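Local coordinates for ectonucleoside triphosphate diphosphohydrolase 4 (Homo sapiens, PDB 6WG5), which belongs to the GDA1/CD39 family of nucleoside phosphatases, enzymes built on the fold of the actin-type ATPase clan, at residues 232-237 against 272-277; 54-59 against 476-481; 60-65 against 493-498. All coordinates share one frame; numbering follows the deposited sequence.

Contact 1: 232-237 against 272-277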
loop_
_atom_site.group_PDB
_atom_site.type_symbol
_atom_site.label_atom_id
_atom_site.label_comp_id
_atom_site.label_asym_id
_atom_site.label_seq_id
_atom_site.Cartn_x
_atom_site.Cartn_y
_atom_site.Cartn_z
ATOM N N ILE A 232 3.786 4.761 4.051
ATOM C CA ILE A 232 5.137 4.715 3.504
ATOM C C ILE A 232 5.808 3.446 4.006
ATOM O O ILE A 232 5.712 3.107 5.190
ATOM C CB ILE A 232 5.954 5.965 3.898
ATOM C CG1 ILE A 232 7.373 5.873 3.339
ATOM C CG2 ILE A 232 5.989 6.125 5.410
ATOM C CD1 ILE A 232 8.173 7.157 3.472
ATOM N N ALA A 233 6.488 2.743 3.102
ATOM C CA ALA A 233 7.207 1.530 3.468
ATOM C C ALA A 233 8.466 1.419 2.622
ATOM O O ALA A 233 8.409 1.590 1.400
ATOM C CB ALA A 233 6.332 0.287 3.281
ATOM N N TYR A 234 9.592 1.127 3.268
ATOM C CA TYR A 234 10.838 0.943 2.539
ATOM C C TYR A 234 11.816 0.139 3.383
ATOM O O TYR A 234 11.657 -0.001 4.597
ATOM C CB TYR A 234 11.457 2.285 2.139
ATOM C CG TYR A 234 11.653 3.249 3.284
ATOM C CD1 TYR A 234 12.856 3.307 3.972
ATOM C CD2 TYR A 234 10.639 4.113 3.666
ATOM C CE1 TYR A 234 13.040 4.195 5.012
ATOM C CE2 TYR A 234 10.813 5.003 4.703
ATOM C CZ TYR A 234 12.013 5.040 5.373
ATOM O OH TYR A 234 12.178 5.932 6.409
ATOM N N GLU A 235 12.833 -0.389 2.709
ATOM C CA GLU A 235 13.863 -1.172 3.369
ATOM C C GLU A 235 14.893 -0.256 4.013
ATOM O O GLU A 235 15.244 0.791 3.463
ATOM C CB GLU A 235 14.552 -2.100 2.367
ATOM C CG GLU A 235 15.687 -2.924 2.964
ATOM C CD GLU A 235 16.436 -3.734 1.924
ATOM O OE1 GLU A 235 16.039 -3.704 0.741
ATOM O OE2 GLU A 235 17.430 -4.397 2.295
ATOM N N VAL A 236 15.376 -0.663 5.180
ATOM C CA VAL A 236 16.444 0.046 5.879
ATOM C C VAL A 236 17.696 -0.821 5.795
ATOM O O VAL A 236 17.911 -1.679 6.663
ATOM C CB VAL A 236 16.053 0.346 7.333
ATOM C CG1 VAL A 236 17.131 1.170 8.017
ATOM C CG2 VAL A 236 14.711 1.064 7.380
ATOM N N PRO A 237 18.542 -0.647 4.775
ATOM C CA PRO A 237 19.646 -1.607 4.589
ATOM C C PRO A 237 20.735 -1.487 5.638
ATOM O O PRO A 237 21.259 -2.510 6.095
ATOM C CB PRO A 237 20.176 -1.270 3.184
ATOM C CG PRO A 237 19.196 -0.299 2.589
ATOM C CD PRO A 237 18.542 0.390 3.732
ATOM N N ARG A 272 15.015 -5.746 6.651
ATOM C CA ARG A 272 14.469 -4.823 7.638
ATOM C C ARG A 272 13.650 -3.779 6.891
ATOM O O ARG A 272 14.205 -3.007 6.100
ATOM C CB ARG A 272 15.586 -4.162 8.445
ATOM C CG ARG A 272 15.099 -3.314 9.609
ATOM C CD ARG A 272 16.232 -2.542 10.275
ATOM N NE ARG A 272 17.502 -3.272 10.238
ATOM C CZ ARG A 272 18.632 -2.820 9.696
ATOM N NH1 ARG A 272 19.722 -3.578 9.726
ATOM N NH2 ARG A 272 18.695 -1.617 9.142
ATOM N N VAL A 273 12.341 -3.761 7.131
ATOM C CA VAL A 273 11.424 -2.878 6.419
ATOM C C VAL A 273 10.733 -1.962 7.420
ATOM O O VAL A 273 10.189 -2.428 8.428
ATOM C CB VAL A 273 10.388 -3.673 5.605
ATOM C CG1 VAL A 273 9.473 -2.729 4.842
ATOM C CG2 VAL A 273 11.088 -4.627 4.651
ATOM N N TYR A 274 10.754 -0.663 7.130
ATOM C CA TYR A 274 10.060 0.341 7.922
ATOM C C TYR A 274 8.686 0.584 7.319
ATOM O O TYR A 274 8.560 0.733 6.101
ATOM C CB TYR A 274 10.870 1.637 7.953
ATOM C CG TYR A 274 10.115 2.861 8.430
ATOM C CD1 TYR A 274 9.567 3.756 7.522
ATOM C CD2 TYR A 274 9.969 3.130 9.783
ATOM C CE1 TYR A 274 8.888 4.881 7.947
ATOM C CE2 TYR A 274 9.288 4.254 10.220
ATOM C CZ TYR A 274 8.753 5.126 9.297
ATOM O OH TYR A 274 8.074 6.246 9.723
ATOM N N VAL A 275 7.662 0.610 8.167
ATOM C CA VAL A 275 6.281 0.793 7.731
ATOM C C VAL A 275 5.614 1.799 8.655
ATOM O O VAL A 275 5.607 1.617 9.876
ATOM C CB VAL A 275 5.498 -0.535 7.726
ATOM C CG1 VAL A 275 4.058 -0.309 7.283
ATOM C CG2 VAL A 275 6.174 -1.547 6.823
ATOM N N ALA A 276 5.051 2.858 8.075
ATOM C CA ALA A 276 4.353 3.877 8.845
ATOM C C ALA A 276 3.057 4.243 8.141
ATOM O O ALA A 276 3.044 4.434 6.920
ATOM C CB ALA A 276 5.222 5.124 9.037
ATOM N N THR A 277 1.975 4.339 8.910
ATOM C CA THR A 277 0.667 4.737 8.410
ATOM C C THR A 277 0.214 5.959 9.192
ATOM O O THR A 277 0.340 5.991 10.421
ATOM C CB THR A 277 -0.349 3.600 8.553
ATOM O OG1 THR A 277 0.213 2.385 8.041
ATOM C CG2 THR A 277 -1.620 3.920 7.792
HETATM O O HOH W 1 17.129 -5.168 4.949
#
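Tyr234 and Tyr274 face each other as a hydrogen-bonded antiparallel pair, linked by Tyr274 N to Tyr234 O at 2.8 Å and, in return, by the N-H of Tyr234 to the carbonyl of Tyr274. Tyr274 can be followed outward from the backbone. Its CB lies over one face of the Tyr234 ring and also packs on Val236, with CB to Val236 CG2 at 3.9 Å. CG is anti to the backbone N (chi1 165°), and from it CD1 meets CE2 of Tyr234 at 3.3 Å, while CE1 reaches CG2 of Ile232 at 4.0 Å. The two ring planes are turned 50° against each other. At the tip, OH bonds to the carbonyl of Tyr370, while the Tyr234 hydroxyl uses that of Pro372.

Segments 232-235 and 272-277 run antiparallel, 169° between their directions, inside a mixed sheet. Its core order, 270-279, 229-235, 221-225, 381-385, 466-468, is consistent with the ribonuclease H-like domain of the actin clan. Three further bonds continue the register: a reciprocal pair between Ile232 and Ala276, and a single bond from Val236 N to Arg272 O at 2.8 Å. The Arg272 guanidinium has Val236 O over one face and Val236 CG1 at its edge, while NH2 hydrogen-bonds the carbonyl of Lys238. On the other sheet face, Ala233 CB touches Val275 CG2 at 4.0 Å, and Trp180 and Val177 of helix 172-186 cover Val273 and Val275. A water joins Glu235 OE2 to Arg272 N, and the same carboxylate makes a salt bridge with Arg216 and a hydrogen bond with Thr219.

Contact 2: 54-59 against 476-481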
loop_
_atom_site.group_PDB
_atom_site.type_symbol
_atom_site.label_atom_id
_atom_site.label_comp_id
_atom_site.label_asym_id
_atom_site.label_seq_id
_atom_site.Cartn_x
_atom_site.Cartn_y
_atom_site.Cartn_z
ATOM N N ARG A 54 -12.463 -10.274 -0.691
ATOM C CA ARG A 54 -11.997 -10.784 -1.970
ATOM C C ARG A 54 -11.136 -12.015 -1.735
ATOM O O ARG A 54 -10.457 -12.131 -0.712
ATOM C CB ARG A 54 -11.190 -9.727 -2.746
ATOM C CG ARG A 54 -11.767 -8.320 -2.666
ATOM C CD ARG A 54 -11.215 -7.552 -1.473
ATOM N NE ARG A 54 -12.055 -6.411 -1.118
ATOM C CZ ARG A 54 -11.761 -5.530 -0.167
ATOM N NH1 ARG A 54 -10.638 -5.647 0.531
ATOM N NH2 ARG A 54 -12.589 -4.526 0.087
ATOM N N VAL A 55 -11.171 -12.936 -2.694
ATOM C CA VAL A 55 -10.399 -14.171 -2.634
ATOM C C VAL A 55 -9.500 -14.239 -3.859
ATOM O O VAL A 55 -9.917 -13.890 -4.969
ATOM C CB VAL A 55 -11.313 -15.412 -2.554
ATOM C CG1 VAL A 55 -12.311 -15.421 -3.703
ATOM C CG2 VAL A 55 -10.486 -16.695 -2.545
ATOM N N PHE A 56 -8.261 -14.684 -3.651
ATOM C CA PHE A 56 -7.287 -14.843 -4.722
ATOM C C PHE A 56 -6.734 -16.258 -4.670
ATOM O O PHE A 56 -6.358 -16.738 -3.597
ATOM C CB PHE A 56 -6.135 -13.837 -4.595
ATOM C CG PHE A 56 -6.577 -12.402 -4.545
ATOM C CD1 PHE A 56 -6.514 -11.605 -5.675
ATOM C CD2 PHE A 56 -7.041 -11.848 -3.364
ATOM C CE1 PHE A 56 -6.916 -10.284 -5.629
ATOM C CE2 PHE A 56 -7.444 -10.528 -3.314
ATOM C CZ PHE A 56 -7.381 -9.746 -4.447
ATOM N N VAL A 57 -6.684 -16.920 -5.821
ATOM C CA VAL A 57 -6.054 -18.229 -5.945
ATOM C C VAL A 57 -4.700 -18.034 -6.609
ATOM O O VAL A 57 -4.613 -17.480 -7.712
ATOM C CB VAL A 57 -6.927 -19.208 -6.744
ATOM C CG1 VAL A 57 -6.239 -20.565 -6.857
ATOM C CG2 VAL A 57 -8.293 -19.359 -6.092
ATOM N N TYR A 58 -3.647 -18.483 -5.936
ATOM C CA TYR A 58 -2.295 -18.443 -6.465
ATOM C C TYR A 58 -1.802 -19.860 -6.716
ATOM O O TYR A 58 -2.143 -20.790 -5.980
ATOM C CB TYR A 58 -1.343 -17.731 -5.499
ATOM C CG TYR A 58 -1.704 -16.288 -5.242
ATOM C CD1 TYR A 58 -1.239 -15.279 -6.072
ATOM C CD2 TYR A 58 -2.510 -15.936 -4.170
ATOM C CE1 TYR A 58 -1.567 -13.960 -5.843
ATOM C CE2 TYR A 58 -2.842 -14.618 -3.932
ATOM C CZ TYR A 58 -2.368 -13.635 -4.772
ATOM O OH TYR A 58 -2.694 -12.319 -4.541
ATOM N N CYS A 59 -0.999 -20.016 -7.762
ATOM C CA CYS A 59 -0.388 -21.294 -8.081
ATOM C C CYS A 59 1.092 -21.087 -8.371
ATOM O O CYS A 59 1.553 -19.965 -8.592
ATOM C CB CYS A 59 -1.079 -21.969 -9.274
ATOM S SG CYS A 59 -1.103 -20.983 -10.787
ATOM N N GLU A 476 -2.466 -4.692 -10.859
ATOM C CA GLU A 476 -2.553 -4.096 -9.534
ATOM C C GLU A 476 -1.571 -4.775 -8.582
ATOM O O GLU A 476 -1.206 -5.940 -8.756
ATOM C CB GLU A 476 -3.985 -4.216 -9.004
ATOM C CG GLU A 476 -4.193 -3.760 -7.565
ATOM C CD GLU A 476 -5.592 -4.060 -7.057
ATOM O OE1 GLU A 476 -6.332 -4.799 -7.744
ATOM O OE2 GLU A 476 -5.950 -3.564 -5.966
ATOM N N VAL A 477 -1.138 -4.029 -7.570
ATOM C CA VAL A 477 -0.278 -4.580 -6.528
ATOM C C VAL A 477 -1.148 -5.351 -5.544
ATOM O O VAL A 477 -2.041 -4.781 -4.909
ATOM C CB VAL A 477 0.515 -3.475 -5.817
ATOM C CG1 VAL A 477 1.352 -4.061 -4.679
ATOM C CG2 VAL A 477 1.404 -2.740 -6.806
ATOM N N GLN A 478 -0.884 -6.648 -5.412
ATOM C CA GLN A 478 -1.626 -7.515 -4.505
ATOM C C GLN A 478 -0.806 -7.694 -3.234
ATOM O O GLN A 478 0.189 -8.426 -3.233
ATOM C CB GLN A 478 -1.907 -8.872 -5.149
ATOM C CG GLN A 478 -2.317 -8.828 -6.614
ATOM C CD GLN A 478 -3.680 -8.201 -6.825
ATOM O OE1 GLN A 478 -4.313 -7.729 -5.882
ATOM N NE2 GLN A 478 -4.140 -8.199 -8.071
ATOM N N TRP A 479 -1.216 -7.034 -2.147
ATOM C CA TRP A 479 -0.590 -7.336 -0.864
ATOM C C TRP A 479 -0.851 -8.782 -0.469
ATOM O O TRP A 479 -0.058 -9.375 0.271
ATOM C CB TRP A 479 -1.073 -6.376 0.229
ATOM C CG TRP A 479 -2.499 -6.558 0.690
ATOM C CD1 TRP A 479 -3.576 -5.804 0.332
ATOM C CD2 TRP A 479 -2.990 -7.543 1.612
ATOM N NE1 TRP A 479 -4.707 -6.259 0.965
ATOM C CE2 TRP A 479 -4.375 -7.326 1.755
ATOM C CE3 TRP A 479 -2.395 -8.588 2.325
ATOM C CZ2 TRP A 479 -5.172 -8.115 2.580
ATOM C CZ3 TRP A 479 -3.191 -9.371 3.143
ATOM C CH2 TRP A 479 -4.563 -9.129 3.265
ATOM N N THR A 480 -1.944 -9.369 -0.963
ATOM C CA THR A 480 -2.189 -10.789 -0.738
ATOM C C THR A 480 -1.095 -11.648 -1.363
ATOM O O THR A 480 -0.835 -12.761 -0.893
ATOM C CB THR A 480 -3.556 -11.184 -1.298
ATOM O OG1 THR A 480 -3.648 -10.790 -2.673
ATOM C CG2 THR A 480 -4.675 -10.518 -0.506
ATOM N N LEU A 481 -0.447 -11.151 -2.419
ATOM C CA LEU A 481 0.654 -11.891 -3.029
ATOM C C LEU A 481 1.856 -11.956 -2.096
ATOM O O LEU A 481 2.512 -12.999 -1.989
ATOM C CB LEU A 481 1.042 -11.249 -4.360
ATOM C CG LEU A 481 2.249 -11.851 -5.079
ATOM C CD1 LEU A 481 2.041 -13.331 -5.355
ATOM C CD2 LEU A 481 2.511 -11.094 -6.369
#
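Tyr58 and Thr480 supply the hydrogen bond of this contact, OH to OG1 at 2.6 Å, in which either hydroxyl could be the donor. OG1 lies in the plane of the Tyr58 ring, at its edge, and the two side chains cross at about a right angle. The same oxygen stands 3.6 Å above the plane of the Phe56 ring, offset toward the rim, so one hydroxyl meets one aromatic ring at the edge and another over a face. Its torsion sets this up: OG1 lies between the backbone N and carbonyl carbon of Thr480 (chi1 54°).

Van der Waals contacts fill in around the bond. Thr480 CG2 meets Phe56 CD2 at 3.9 Å and also sits over the centre of the Trp479 ring, within its own segment. Leu481 CD1 approaches Tyr58 CE1 obliquely at 3.7 Å. Gln478 brings OE1 to 3.7 Å from Phe56 CE1, its amide turned 53° from the ring, while its CB packs on the Tyr58 hydroxyl.

Within 476-481, Leu481 N bonds Gln478 O at 2.9 Å, where the chain enters helix 479-487. The start of this helix and the residue before it pack on strand 53-61, which pairs antiparallel with strands 40-48, 74-75 and 85-88; Phe56 touches Val85 of the last. Helix 172-186 also touches Trp479 and Leu481.

Contact 3: 60-65 against 493-498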
loop_
_atom_site.group_PDB
_atom_site.type_symbol
_atom_site.label_atom_id
_atom_site.label_comp_id
_atom_site.label_asym_id
_atom_site.label_seq_id
_atom_site.Cartn_x
_atom_site.Cartn_y
_atom_site.Cartn_z
ATOM N N TRP A 60 1.836 -22.192 -8.357
ATOM C CA TRP A 60 3.265 -22.156 -8.634
ATOM C C TRP A 60 3.711 -23.547 -9.050
ATOM O O TRP A 60 3.103 -24.538 -8.631
ATOM C CB TRP A 60 4.059 -21.684 -7.408
ATOM C CG TRP A 60 3.775 -22.455 -6.151
ATOM C CD1 TRP A 60 4.407 -23.586 -5.720
ATOM C CD2 TRP A 60 2.789 -22.145 -5.158
ATOM N NE1 TRP A 60 3.875 -23.999 -4.522
ATOM C CE2 TRP A 60 2.881 -23.132 -4.155
ATOM C CE3 TRP A 60 1.839 -21.128 -5.019
ATOM C CZ2 TRP A 60 2.057 -23.132 -3.032
ATOM C CZ3 TRP A 60 1.022 -21.130 -3.903
ATOM C CH2 TRP A 60 1.136 -22.125 -2.925
ATOM N N PRO A 61 4.755 -23.659 -9.862
ATOM C CA PRO A 61 5.299 -24.971 -10.215
ATOM C C PRO A 61 6.231 -25.470 -9.117
ATOM O O PRO A 61 6.492 -24.787 -8.128
ATOM C CB PRO A 61 6.052 -24.692 -11.515
ATOM C CG PRO A 61 6.526 -23.288 -11.359
ATOM C CD PRO A 61 5.476 -22.569 -10.544
ATOM N N ARG A 62 6.738 -26.685 -9.308
ATOM C CA ARG A 62 7.652 -27.261 -8.333
ATOM C C ARG A 62 8.893 -26.388 -8.193
ATOM O O ARG A 62 9.372 -25.797 -9.164
ATOM C CB ARG A 62 8.052 -28.678 -8.746
ATOM C CG ARG A 62 8.929 -29.387 -7.726
ATOM C CD ARG A 62 9.357 -30.765 -8.202
ATOM N NE ARG A 62 8.215 -31.596 -8.575
ATOM C CZ ARG A 62 7.383 -32.159 -7.705
ATOM N NH1 ARG A 62 7.552 -31.977 -6.401
ATOM N NH2 ARG A 62 6.372 -32.900 -8.141
ATOM N N HIS A 63 9.406 -26.305 -6.970
ATOM C CA HIS A 63 10.622 -25.549 -6.713
ATOM C C HIS A 63 11.822 -26.248 -7.345
ATOM O O HIS A 63 11.961 -27.472 -7.268
ATOM C CB HIS A 63 10.825 -25.391 -5.206
ATOM C CG HIS A 63 11.892 -24.409 -4.837
ATOM N ND1 HIS A 63 13.209 -24.774 -4.663
ATOM C CD2 HIS A 63 11.835 -23.078 -4.597
ATOM C CE1 HIS A 63 13.920 -23.709 -4.340
ATOM N NE2 HIS A 63 13.110 -22.667 -4.292
ATOM N N ASN A 64 12.696 -25.460 -7.972
ATOM C CA ASN A 64 13.811 -25.997 -8.745
ATOM C C ASN A 64 14.955 -26.525 -7.886
ATOM O O ASN A 64 15.975 -26.946 -8.442
ATOM C CB ASN A 64 14.348 -24.925 -9.701
ATOM C CG ASN A 64 14.774 -23.660 -8.979
ATOM O OD1 ASN A 64 15.020 -23.669 -7.773
ATOM N ND2 ASN A 64 14.864 -22.561 -9.718
ATOM N N GLY A 65 14.820 -26.515 -6.563
ATOM C CA GLY A 65 15.843 -27.038 -5.682
ATOM C C GLY A 65 16.954 -26.073 -5.321
ATOM O O GLY A 65 17.877 -26.463 -4.595
ATOM N N LEU A 493 11.522 -26.313 1.474
ATOM C CA LEU A 493 12.259 -27.252 2.316
ATOM C C LEU A 493 11.922 -28.693 1.972
ATOM O O LEU A 493 12.777 -29.577 2.103
ATOM C CB LEU A 493 11.968 -27.005 3.797
ATOM C CG LEU A 493 12.740 -25.904 4.525
ATOM C CD1 LEU A 493 12.392 -25.941 6.005
ATOM C CD2 LEU A 493 14.247 -26.036 4.337
ATOM N N ARG A 494 10.686 -28.956 1.550
ATOM C CA ARG A 494 10.319 -30.308 1.147
ATOM C C ARG A 494 11.257 -30.815 0.058
ATOM O O ARG A 494 11.963 -31.810 0.242
ATOM C CB ARG A 494 8.868 -30.339 0.668
ATOM C CG ARG A 494 7.861 -29.890 1.709
ATOM C CD ARG A 494 6.535 -30.592 1.507
ATOM N NE ARG A 494 6.621 -32.004 1.867
ATOM C CZ ARG A 494 5.715 -32.919 1.540
ATOM N NH1 ARG A 494 5.880 -34.179 1.918
ATOM N NH2 ARG A 494 4.649 -32.580 0.829
ATOM N N ASP A 495 11.297 -30.122 -1.080
ATOM C CA ASP A 495 12.097 -30.600 -2.203
ATOM C C ASP A 495 13.585 -30.620 -1.874
ATOM O O ASP A 495 14.312 -31.497 -2.354
ATOM C CB ASP A 495 11.838 -29.730 -3.432
ATOM C CG ASP A 495 10.365 -29.625 -3.773
ATOM O OD1 ASP A 495 9.843 -30.533 -4.454
ATOM O OD2 ASP A 495 9.727 -28.633 -3.360
ATOM N N ILE A 496 14.056 -29.677 -1.059
ATOM C CA ILE A 496 15.487 -29.519 -0.815
ATOM C C ILE A 496 15.940 -30.435 0.316
ATOM O O ILE A 496 16.721 -31.368 0.096
ATOM C CB ILE A 496 15.833 -28.050 -0.506
ATOM C CG1 ILE A 496 15.484 -27.168 -1.710
ATOM C CG2 ILE A 496 17.315 -27.909 -0.147
ATOM C CD1 ILE A 496 15.709 -25.683 -1.490
ATOM N N GLN A 497 15.464 -30.175 1.528
ATOM C CA GLN A 497 15.988 -30.830 2.730
ATOM C C GLN A 497 15.130 -32.015 3.162
ATOM O O GLN A 497 14.740 -32.118 4.325
ATOM C CB GLN A 497 16.114 -29.814 3.859
ATOM C CG GLN A 497 17.207 -28.771 3.648
ATOM C CD GLN A 497 17.492 -27.957 4.899
ATOM O OE1 GLN A 497 16.659 -27.871 5.801
ATOM N NE2 GLN A 497 18.679 -27.362 4.960
ATOM N N GLN A 498 14.826 -32.936 2.241
ATOM C CA GLN A 498 14.219 -34.199 2.650
ATOM C C GLN A 498 15.153 -34.975 3.568
ATOM O O GLN A 498 14.708 -35.606 4.535
ATOM C CB GLN A 498 13.866 -35.050 1.427
ATOM C CG GLN A 498 12.489 -34.801 0.832
ATOM C CD GLN A 498 11.359 -35.051 1.818
ATOM O OE1 GLN A 498 11.477 -35.882 2.721
ATOM N NE2 GLN A 498 10.254 -34.329 1.648
#
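Arg62 and Asp495 form the polar part of this surface contact, a salt bridge whose NH1 to OD1 hydrogen bond is weak, at 3.3 Å. OD1 lies in the guanidinium plane at its edge, and the guanidinium and carboxylate planes are 73° apart. OD1 also touches Arg62 CG, at 3.6 Å. Beside it, Asp495 OD2 packs on His63 CB, and Ile496 CD1 reaches His63 CE1 at 3.9 Å. Ile496 CG1 rests against Gly65 O at 3.8 Å. The loop leaving strand 53-61 thereby meets the end of helix 492-496.

The next shell fixes these groups. Arg62 NH2 bonds Asn39 OD1, which holds the other arm of the guanidinium. His63 accepts the Gly65 N-H at ND1 over 3.0 Å, the donor lying 37° out of the ring plane, and its NE2 bonds the carbonyl of Asp69. Gly65 itself has left-handed backbone angles (phi 85°), at which a CB would be jammed against the carbonyl oxygen of Asn64; this by itself calls for glycine.

If both imidazole bonds hold, ND1 is an acceptor and NE2 a donor, which would suit a neutral imidazole. The weak bond within the bridge suggests that charge pairing steadies the contact only modestly, alongside the van der Waals contacts of His63, Gly65 and Ile496.

From the N terminus, strand 53-61 supplies 54-59 to contact 2 and runs on into 60-65 of contact 3. Far along the chain, contact 1 closes its short loop, 34 residues between two strands of the other mixed sheet, and lies wholly within both longer loops. The chain then returns: 476-481 closes contact 2, and 493-498 closes contact 3. Because their segments alternate, these two loops cross. Contact 1 thus joins neighbouring strands locally, whereas contact 2 ties helix 479-487 to the early sheet, and contact 3 ties helix 492-496 to the loop leaving its strand 53-61. Centres of contacts 1 and 2 are about 21 Å apart.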